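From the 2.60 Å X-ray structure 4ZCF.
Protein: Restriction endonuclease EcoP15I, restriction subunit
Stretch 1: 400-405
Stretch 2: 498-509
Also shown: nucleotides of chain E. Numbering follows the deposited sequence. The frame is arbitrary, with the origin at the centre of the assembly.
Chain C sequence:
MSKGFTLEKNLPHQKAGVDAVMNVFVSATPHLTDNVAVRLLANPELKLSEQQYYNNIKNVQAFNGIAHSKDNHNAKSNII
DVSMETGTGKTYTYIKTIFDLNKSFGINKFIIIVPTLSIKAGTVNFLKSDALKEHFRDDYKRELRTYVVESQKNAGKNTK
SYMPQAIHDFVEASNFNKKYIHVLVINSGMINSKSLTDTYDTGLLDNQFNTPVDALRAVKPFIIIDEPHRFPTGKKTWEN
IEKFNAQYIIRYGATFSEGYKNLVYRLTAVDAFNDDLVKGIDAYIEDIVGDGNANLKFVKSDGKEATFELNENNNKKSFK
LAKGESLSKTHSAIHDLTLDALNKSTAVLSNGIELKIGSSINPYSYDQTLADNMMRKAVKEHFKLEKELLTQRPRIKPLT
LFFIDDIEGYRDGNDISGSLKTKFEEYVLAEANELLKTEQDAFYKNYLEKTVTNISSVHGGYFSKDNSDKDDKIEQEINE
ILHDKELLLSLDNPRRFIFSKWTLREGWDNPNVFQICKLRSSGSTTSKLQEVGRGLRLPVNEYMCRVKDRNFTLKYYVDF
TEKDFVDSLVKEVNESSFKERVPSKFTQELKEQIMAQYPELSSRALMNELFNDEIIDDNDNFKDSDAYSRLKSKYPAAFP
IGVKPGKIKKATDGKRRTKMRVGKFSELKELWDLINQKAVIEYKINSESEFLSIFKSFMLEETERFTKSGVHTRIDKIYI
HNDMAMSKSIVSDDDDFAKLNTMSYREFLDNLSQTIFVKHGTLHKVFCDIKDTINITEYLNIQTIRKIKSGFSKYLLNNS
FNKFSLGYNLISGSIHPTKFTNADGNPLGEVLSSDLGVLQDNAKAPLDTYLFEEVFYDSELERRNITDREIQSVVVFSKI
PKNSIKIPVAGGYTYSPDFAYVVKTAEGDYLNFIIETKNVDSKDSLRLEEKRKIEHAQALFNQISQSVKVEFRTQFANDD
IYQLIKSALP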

# COMPACT_ATOMS: atom_id res chain seq x y z
N THR C 400 22.52 31.03 12.74
CA THR C 400 23.13 30.70 14.02
C THR C 400 22.38 29.48 14.55
O THR C 400 21.14 29.46 14.58
CB THR C 400 23.12 31.90 15.01
OG1 THR C 400 24.03 32.90 14.54
CG2 THR C 400 23.54 31.50 16.43
N LEU C 401 23.15 28.44 14.92
CA LEU C 401 22.63 27.19 15.44
C LEU C 401 23.07 26.99 16.87
O LEU C 401 24.27 26.94 17.15
CB LEU C 401 23.07 26.02 14.53
CG LEU C 401 22.80 24.57 14.99
CD1 LEU C 401 21.32 24.29 15.13
CD2 LEU C 401 23.41 23.59 14.02
N PHE C 402 22.10 26.86 17.78
CA PHE C 402 22.32 26.63 19.20
C PHE C 402 22.07 25.18 19.52
O PHE C 402 21.04 24.64 19.11
CB PHE C 402 21.40 27.53 20.06
CG PHE C 402 21.80 28.99 20.14
CD1 PHE C 402 22.82 29.41 20.98
CD2 PHE C 402 21.11 29.95 19.41
CE1 PHE C 402 23.18 30.76 21.06
CE2 PHE C 402 21.47 31.30 19.48
CZ PHE C 402 22.50 31.70 20.31
N PHE C 403 23.00 24.53 20.25
CA PHE C 403 22.81 23.13 20.67
C PHE C 403 22.46 22.98 22.16
O PHE C 403 23.32 23.11 23.03
CB PHE C 403 24.00 22.24 20.28
CG PHE C 403 23.96 21.73 18.86
CD1 PHE C 403 22.89 20.97 18.41
CD2 PHE C 403 25.01 21.98 17.99
CE1 PHE C 403 22.85 20.51 17.09
CE2 PHE C 403 24.98 21.51 16.68
CZ PHE C 403 23.90 20.77 16.24
N ILE C 404 21.18 22.67 22.42
CA ILE C 404 20.61 22.44 23.75
C ILE C 404 20.66 20.94 24.12
O ILE C 404 20.91 20.09 23.26
CB ILE C 404 19.18 23.08 23.87
CG1 ILE C 404 18.75 23.36 25.34
CG2 ILE C 404 18.11 22.31 23.08
CD1 ILE C 404 19.54 24.49 26.09
N ASP C 405 20.47 20.63 25.41
CA ASP C 405 20.51 19.27 25.95
C ASP C 405 19.10 18.65 26.08
O ASP C 405 18.91 17.47 25.74
CB ASP C 405 21.28 19.24 27.28
CG ASP C 405 20.72 20.10 28.41
OD1 ASP C 405 19.91 21.01 28.12
OD2 ASP C 405 21.12 19.90 29.57
N ILE C 498 18.45 28.97 15.24
CA ILE C 498 17.89 27.64 15.36
C ILE C 498 18.29 27.00 16.68
O ILE C 498 19.47 27.03 17.05
CB ILE C 498 18.23 26.72 14.14
CG1 ILE C 498 17.60 27.26 12.83
CG2 ILE C 498 17.79 25.27 14.37
CD1 ILE C 498 18.55 28.11 11.95
N PHE C 499 17.32 26.41 17.35
CA PHE C 499 17.54 25.69 18.58
C PHE C 499 17.31 24.22 18.29
O PHE C 499 16.20 23.83 17.93
CB PHE C 499 16.64 26.22 19.70
CG PHE C 499 17.08 27.56 20.23
CD1 PHE C 499 16.63 28.74 19.64
CD2 PHE C 499 17.93 27.65 21.32
CE1 PHE C 499 17.04 29.99 20.14
CE2 PHE C 499 18.34 28.90 21.82
CZ PHE C 499 17.89 30.06 21.22
N SER C 500 18.37 23.43 18.39
CA SER C 500 18.34 22.00 18.15
C SER C 500 18.90 21.24 19.34
O SER C 500 19.89 21.67 19.93
CB SER C 500 19.14 21.66 16.89
OG SER C 500 19.18 20.26 16.68
N LYS C 501 18.27 20.09 19.68
CA LYS C 501 18.76 19.21 20.74
C LYS C 501 20.04 18.58 20.22
O LYS C 501 20.16 18.35 19.01
CB LYS C 501 17.73 18.14 21.05
N TRP C 502 21.01 18.33 21.12
CA TRP C 502 22.32 17.75 20.79
C TRP C 502 22.19 16.42 20.04
O TRP C 502 22.94 16.17 19.10
CB TRP C 502 23.20 17.61 22.04
CG TRP C 502 24.60 17.11 21.79
CD1 TRP C 502 25.16 15.97 22.28
CD2 TRP C 502 25.60 17.75 20.99
NE1 TRP C 502 26.46 15.86 21.84
CE2 TRP C 502 26.76 16.94 21.05
CE3 TRP C 502 25.64 18.93 20.22
CZ2 TRP C 502 27.94 17.26 20.36
CZ3 TRP C 502 26.81 19.25 19.54
CH2 TRP C 502 27.94 18.42 19.60
N THR C 503 21.18 15.61 20.40
CA THR C 503 20.86 14.32 19.78
C THR C 503 20.55 14.37 18.25
O THR C 503 20.77 13.38 17.54
CB THR C 503 19.83 13.58 20.66
OG1 THR C 503 19.80 12.20 20.30
CG2 THR C 503 18.44 14.23 20.61
N LEU C 504 20.09 15.55 17.75
CA LEU C 504 19.73 15.81 16.35
C LEU C 504 20.88 16.39 15.49
O LEU C 504 20.68 16.62 14.29
CB LEU C 504 18.51 16.76 16.26
CG LEU C 504 17.23 16.35 16.99
CD1 LEU C 504 16.17 17.43 16.83
CD2 LEU C 504 16.70 15.00 16.52
N ARG C 505 22.07 16.60 16.10
CA ARG C 505 23.26 17.17 15.45
C ARG C 505 23.62 16.58 14.09
O ARG C 505 24.07 17.31 13.21
CB ARG C 505 24.47 17.14 16.40
CG ARG C 505 25.04 15.75 16.65
CD ARG C 505 25.93 15.74 17.87
NE ARG C 505 26.33 14.39 18.25
CZ ARG C 505 25.66 13.61 19.09
NH1 ARG C 505 24.54 14.04 19.65
NH2 ARG C 505 26.11 12.40 19.38
N GLU C 506 23.39 15.26 13.92
CA GLU C 506 23.69 14.48 12.72
C GLU C 506 22.89 14.91 11.50
O GLU C 506 23.27 14.60 10.37
CB GLU C 506 23.48 13.00 13.00
N GLY C 507 21.79 15.62 11.74
CA GLY C 507 20.89 16.13 10.71
C GLY C 507 21.16 17.56 10.29
O GLY C 507 20.34 18.15 9.59
N TRP C 508 22.29 18.10 10.69
CA TRP C 508 22.65 19.44 10.28
C TRP C 508 23.83 19.42 9.35
O TRP C 508 24.88 18.97 9.71
CB TRP C 508 22.92 20.28 11.51
CG TRP C 508 21.68 20.49 12.27
CD1 TRP C 508 21.26 19.79 13.34
CD2 TRP C 508 20.66 21.43 11.97
NE1 TRP C 508 20.06 20.25 13.75
CE2 TRP C 508 19.66 21.26 12.92
CE3 TRP C 508 20.50 22.40 11.00
CZ2 TRP C 508 18.52 22.02 12.92
CZ3 TRP C 508 19.38 23.14 11.01
CH2 TRP C 508 18.40 22.96 11.96
N ASP C 509 23.64 19.89 8.14
CA ASP C 509 24.75 20.19 7.29
C ASP C 509 24.36 21.30 6.35
O ASP C 509 24.26 21.10 5.16
CB ASP C 509 25.15 18.94 6.52
CG ASP C 509 26.44 19.11 5.78
OD1 ASP C 509 27.09 20.14 5.95
OD2 ASP C 509 26.83 18.22 5.04
P DC E 4 21.67 8.88 20.67
OP1 DC E 4 22.08 10.13 19.97
OP2 DC E 4 20.40 8.88 21.45
O5' DC E 4 21.60 7.65 19.65
C5' DC E 4 22.66 7.26 18.77
C4' DC E 4 22.30 6.02 17.96
O4' DC E 4 22.45 4.78 18.71
C3' DC E 4 20.92 5.97 17.30
O3' DC E 4 21.14 5.48 15.97
C2' DC E 4 20.15 4.98 18.19
C1' DC E 4 21.26 4.00 18.61
N1 DC E 4 21.09 3.16 19.86
C2 DC E 4 21.38 1.77 19.85
O2 DC E 4 21.75 1.18 18.83
N3 DC E 4 21.22 1.05 21.00
C4 DC E 4 20.84 1.65 22.13
N4 DC E 4 20.74 0.87 23.21
C5 DC E 4 20.56 3.05 22.18
C6 DC E 4 20.70 3.75 21.04

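The ring of Phe403 sits between two tryptophans of the other stretch and meets each in a different way. Trp502 turns its edge to the face of Phe403, with CE3 of Trp502 3.5 Å from CG of Phe403 and the planes at 87°. Phe403 in turn points its own edge at the face of Trp508, in an offset arrangement; its CZ lies 4.0 Å from CD1 of Trp508. A flat, apolar side chain suits this buried slot.

The two strands run parallel. Five backbone hydrogen bonds join them, from Ile498 N to Thr400 O (2.8 Å) through to Trp502 N to Ile404 O (2.8 Å). The last is donated just beyond the strand, where the 3-10 segment begins.

Leu401 shares the sheet face of Phe403, Ile498 and Ser500. Its CD1 packs 3.7 Å from CG2 of Ile498. Both its methyls lie near the Trp508 ring, with CD2 over the face of the five-membered ring. Ser500 is small and polar. Its OG accepts a hydrogen bond from Trp508 NE1 (3.1 Å), which satisfies the indole nitrogen and anchors that ring.

On the other face, Phe402 and Phe499 lie nearly parallel but slid apart, so their rings barely overlap. In all, the stretches bury 656 Å², both sides summed.

Thr503 is exposed; its OG1 donates to OP1 of DC4 (3.1 Å).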